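Local coordinates for putative exported protein (Bordetella pertussis, PDB 2DVZ) that binds glutamate as a periplasmic solute receptor, probably for uptake by a tripartite tricarboxylate-type transporter, at residues L39-L48 with A262-V272. Sequence-based numbering, arbitrary orientation.
Sequences LVTQRMSQEL and AAVVALKDPKV
Helix packing on one face of a periplasmic-binding-protein lobe brings Arg-43 of helix 32-48 against the turn between helices 253-267 and 270-279, where Asp-269 is the N-cap of the second helix. Arg-43 NE donates to Asp-269 OD2 at 2.8 Å (N-H...O 157°). The oxygen lies nearly in the guanidinium plane, at its edge, whereas the bond reaches the carboxylate on its anti side and tilted from its plane; the two planes are nearly perpendicular. A water accepts from Arg-43 NH2 and donates to the same OD2, giving this oxygen two donors. The other oxygen, OD1, takes Lys-271 N at 2.8 Å and, weakly, Val-272 N, so one carboxylate caps a helix and ties it to helix 32-48. Gln-46 OE1 lies over one guanidinium face. Chi1 of Arg-43 (-177°) sets CG anti to the backbone N, 3.7 Å from Ala-266 CA, and the bend at chi2 swings CD and NE toward Asp-269.

The segments of helices 32-48 and 253-267 cross at 115° with axes 8.3 Å apart, a close approach helped by the alanines between them. Ala-266 CB rests over the backbone of Met-44, a selenomethionine, 3.8 Å from its N. Met-44 CG lies 3.5 Å from Ala-262 O, and its SE packs on Ala-263 CB. At one end Leu-48 CG meets Ala-262 CB, while the Glu-47 carboxylate lies across the methyls of Val-265. At the other, Leu-39 CD1 meets Val-272 CG2 and its CD2 meets CG1, and Val-40 CG2 touches Leu-267 CD2. On the sheet side, Phe-112 of strand 106-121 contacts Val-40, Met-44 and Ala-263, seating both helices; the side chain of glutamate-binding Tyr-243 is about 8 Å from that of Val-40.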
loop_
_atom_site.group_PDB
_atom_site.type_symbol
_atom_site.label_atom_id
_atom_site.label_comp_id
_atom_site.label_asym_id
_atom_site.label_seq_id
_atom_site.Cartn_x
_atom_site.Cartn_y
_atom_site.Cartn_z
ATOM N N LEU A 39 5.437 7.892 -10.237
ATOM C CA LEU A 39 5.917 7.180 -11.413
ATOM C C LEU A 39 4.853 7.127 -12.493
ATOM O O LEU A 39 5.125 7.488 -13.646
ATOM C CB LEU A 39 6.388 5.749 -11.060
ATOM C CG LEU A 39 6.752 4.787 -12.207
ATOM C CD1 LEU A 39 8.046 5.200 -12.786
ATOM C CD2 LEU A 39 6.811 3.320 -11.712
ATOM N N VAL A 40 3.662 6.639 -12.127
ATOM C CA VAL A 40 2.597 6.446 -13.116
ATOM C C VAL A 40 1.934 7.744 -13.627
ATOM O O VAL A 40 1.775 7.889 -14.839
ATOM C CB VAL A 40 1.551 5.407 -12.683
ATOM C CG1 VAL A 40 0.532 5.215 -13.800
ATOM C CG2 VAL A 40 2.248 4.051 -12.274
ATOM N N THR A 41 1.599 8.685 -12.740
ATOM C CA THR A 41 0.994 9.971 -13.159
ATOM C C THR A 41 1.955 10.857 -13.981
ATOM O O THR A 41 1.530 11.565 -14.891
ATOM C CB THR A 41 0.374 10.786 -11.947
ATOM O OG1 THR A 41 1.383 11.186 -10.998
ATOM C CG2 THR A 41 -0.728 9.992 -11.228
ATOM N N GLN A 42 3.249 10.823 -13.664
ATOM C CA GLN A 42 4.270 11.484 -14.503
ATOM C C GLN A 42 4.182 11.115 -15.970
ATOM O O GLN A 42 4.274 11.984 -16.835
ATOM C CB GLN A 42 5.685 11.140 -14.032
ATOM C CG GLN A 42 6.151 12.010 -12.878
ATOM C CD GLN A 42 6.196 13.458 -13.286
ATOM O OE1 GLN A 42 5.230 14.229 -13.067
ATOM N NE2 GLN A 42 7.304 13.843 -13.932
ATOM N N ARG A 43 4.062 9.813 -16.232
ATOM C CA ARG A 43 3.990 9.290 -17.573
ATOM C C ARG A 43 2.583 9.453 -18.174
ATOM O O ARG A 43 2.461 9.712 -19.359
ATOM C CB ARG A 43 4.480 7.829 -17.584
ATOM C CG ARG A 43 4.533 7.151 -18.950
ATOM C CD ARG A 43 5.494 7.849 -19.921
ATOM N NE ARG A 43 5.396 7.300 -21.289
ATOM C CZ ARG A 43 4.436 7.573 -22.162
ATOM N NH1 ARG A 43 3.436 8.391 -21.835
ATOM N NH2 ARG A 43 4.460 7.008 -23.355
HETATM N N MSE A 44 1.536 9.266 -17.369
HETATM C CA MSE A 44 0.163 9.571 -17.787
HETATM C C MSE A 44 0.065 11.025 -18.248
HETATM O O MSE A 44 -0.589 11.325 -19.229
HETATM C CB MSE A 44 -0.834 9.347 -16.648
HETATM C CG MSE A 44 -1.225 7.933 -16.444
HETATM SE SE MSE A 44 -2.476 7.751 -14.959
HETATM C CE MSE A 44 -4.098 8.577 -15.691
ATOM N N SER A 45 0.755 11.905 -17.539
ATOM C CA SER A 45 0.653 13.317 -17.782
ATOM C C SER A 45 1.131 13.684 -19.200
ATOM O O SER A 45 0.462 14.454 -19.936
ATOM C CB SER A 45 1.442 14.036 -16.713
ATOM O OG SER A 45 1.500 15.393 -17.005
ATOM N N GLN A 46 2.274 13.097 -19.572
ATOM C CA GLN A 46 2.841 13.171 -20.922
ATOM C C GLN A 46 1.792 12.774 -21.974
ATOM O O GLN A 46 1.642 13.430 -23.002
ATOM C CB GLN A 46 4.097 12.283 -20.998
ATOM C CG GLN A 46 4.651 12.098 -22.434
ATOM C CD GLN A 46 5.797 11.080 -22.543
ATOM O OE1 GLN A 46 5.931 10.402 -23.570
ATOM N NE2 GLN A 46 6.620 10.969 -21.496
ATOM N N GLU A 47 1.036 11.724 -21.683
ATOM C CA GLU A 47 -0.027 11.239 -22.574
ATOM C C GLU A 47 -1.225 12.168 -22.627
ATOM O O GLU A 47 -1.761 12.419 -23.705
ATOM C CB GLU A 47 -0.482 9.825 -22.155
ATOM C CG GLU A 47 -1.631 9.204 -22.961
ATOM C CD GLU A 47 -1.310 8.955 -24.469
ATOM O OE1 GLU A 47 -0.121 8.976 -24.867
ATOM O OE2 GLU A 47 -2.274 8.705 -25.245
ATOM N N LEU A 48 -1.648 12.662 -21.455
ATOM C CA LEU A 48 -2.852 13.487 -21.320
ATOM C C LEU A 48 -2.665 14.938 -21.802
ATOM O O LEU A 48 -3.645 15.623 -22.099
ATOM C CB LEU A 48 -3.409 13.441 -19.881
ATOM C CG LEU A 48 -4.063 12.124 -19.409
ATOM C CD1 LEU A 48 -4.274 12.065 -17.865
ATOM C CD2 LEU A 48 -5.342 11.879 -20.156
ATOM N N ALA A 262 -4.968 6.628 -20.644
ATOM C CA ALA A 262 -3.655 7.181 -20.370
ATOM C C ALA A 262 -2.862 6.318 -19.389
ATOM O O ALA A 262 -1.629 6.283 -19.485
ATOM C CB ALA A 262 -3.757 8.599 -19.862
ATOM N N ALA A 263 -3.557 5.687 -18.431
ATOM C CA ALA A 263 -2.946 4.738 -17.478
ATOM C C ALA A 263 -2.403 3.530 -18.232
ATOM O O ALA A 263 -1.248 3.116 -18.019
ATOM C CB ALA A 263 -3.960 4.283 -16.391
ATOM N N VAL A 264 -3.229 2.999 -19.138
ATOM C CA VAL A 264 -2.862 1.849 -19.955
ATOM C C VAL A 264 -1.637 2.190 -20.825
ATOM O O VAL A 264 -0.694 1.393 -20.907
ATOM C CB VAL A 264 -4.074 1.280 -20.797
ATOM C CG1 VAL A 264 -3.599 0.384 -21.975
ATOM C CG2 VAL A 264 -5.030 0.525 -19.904
ATOM N N VAL A 265 -1.601 3.373 -21.411
ATOM C CA VAL A 265 -0.418 3.758 -22.172
ATOM C C VAL A 265 0.815 3.820 -21.278
ATOM O O VAL A 265 1.879 3.283 -21.637
ATOM C CB VAL A 265 -0.593 5.125 -22.947
ATOM C CG1 VAL A 265 0.766 5.669 -23.389
ATOM C CG2 VAL A 265 -1.533 4.963 -24.134
ATOM N N ALA A 266 0.671 4.491 -20.126
ATOM C CA ALA A 266 1.771 4.684 -19.173
ATOM C C ALA A 266 2.377 3.372 -18.668
ATOM O O ALA A 266 3.612 3.248 -18.552
ATOM C CB ALA A 266 1.291 5.524 -17.997
ATOM N N LEU A 267 1.500 2.410 -18.374
ATOM C CA LEU A 267 1.872 1.063 -17.906
ATOM C C LEU A 267 2.475 0.122 -18.962
ATOM O O LEU A 267 2.997 -0.942 -18.606
ATOM C CB LEU A 267 0.702 0.380 -17.170
ATOM C CG LEU A 267 0.199 1.115 -15.922
ATOM C CD1 LEU A 267 -1.208 0.648 -15.515
ATOM C CD2 LEU A 267 1.204 1.067 -14.738
ATOM N N LYS A 268 2.401 0.525 -20.242
ATOM C CA LYS A 268 3.146 -0.115 -21.320
ATOM C C LYS A 268 4.507 0.548 -21.526
ATOM O O LYS A 268 5.301 0.088 -22.338
ATOM C CB LYS A 268 2.386 -0.076 -22.665
ATOM C CG LYS A 268 0.872 -0.221 -22.595
ATOM C CD LYS A 268 0.394 -1.625 -22.644
ATOM C CE LYS A 268 -0.292 -1.891 -23.997
ATOM N NZ LYS A 268 -1.773 -1.883 -23.868
ATOM N N ASP A 269 4.782 1.648 -20.844
ATOM C CA ASP A 269 6.060 2.302 -21.052
ATOM C C ASP A 269 7.179 1.469 -20.404
ATOM O O ASP A 269 7.080 1.114 -19.213
ATOM C CB ASP A 269 6.057 3.748 -20.565
ATOM C CG ASP A 269 7.405 4.411 -20.724
ATOM O OD1 ASP A 269 8.383 3.890 -20.183
ATOM O OD2 ASP A 269 7.518 5.441 -21.396
ATOM N N PRO A 270 8.243 1.149 -21.195
ATOM C CA PRO A 270 9.229 0.156 -20.734
ATOM C C PRO A 270 9.967 0.598 -19.475
ATOM O O PRO A 270 10.353 -0.248 -18.681
ATOM C CB PRO A 270 10.196 0.021 -21.936
ATOM C CG PRO A 270 9.405 0.552 -23.144
ATOM C CD PRO A 270 8.575 1.660 -22.548
ATOM N N LYS A 271 10.149 1.904 -19.308
ATOM C CA LYS A 271 10.759 2.464 -18.109
ATOM C C LYS A 271 9.852 2.328 -16.866
ATOM O O LYS A 271 10.349 2.144 -15.743
ATOM C CB LYS A 271 11.167 3.924 -18.353
ATOM C CG LYS A 271 11.997 4.083 -19.655
ATOM C CD LYS A 271 13.218 4.980 -19.487
ATOM C CE LYS A 271 12.932 6.370 -20.036
ATOM N NZ LYS A 271 13.711 7.387 -19.269
ATOM N N VAL A 272 8.537 2.392 -17.079
ATOM C CA VAL A 272 7.561 2.232 -15.987
ATOM C C VAL A 272 7.459 0.754 -15.613
ATOM O O VAL A 272 7.482 0.431 -14.442
ATOM C CB VAL A 272 6.149 2.835 -16.316
ATOM C CG1 VAL A 272 5.110 2.403 -15.286
ATOM C CG2 VAL A 272 6.215 4.364 -16.404
HETATM O O HOH W 1 6.040 4.489 -23.848
#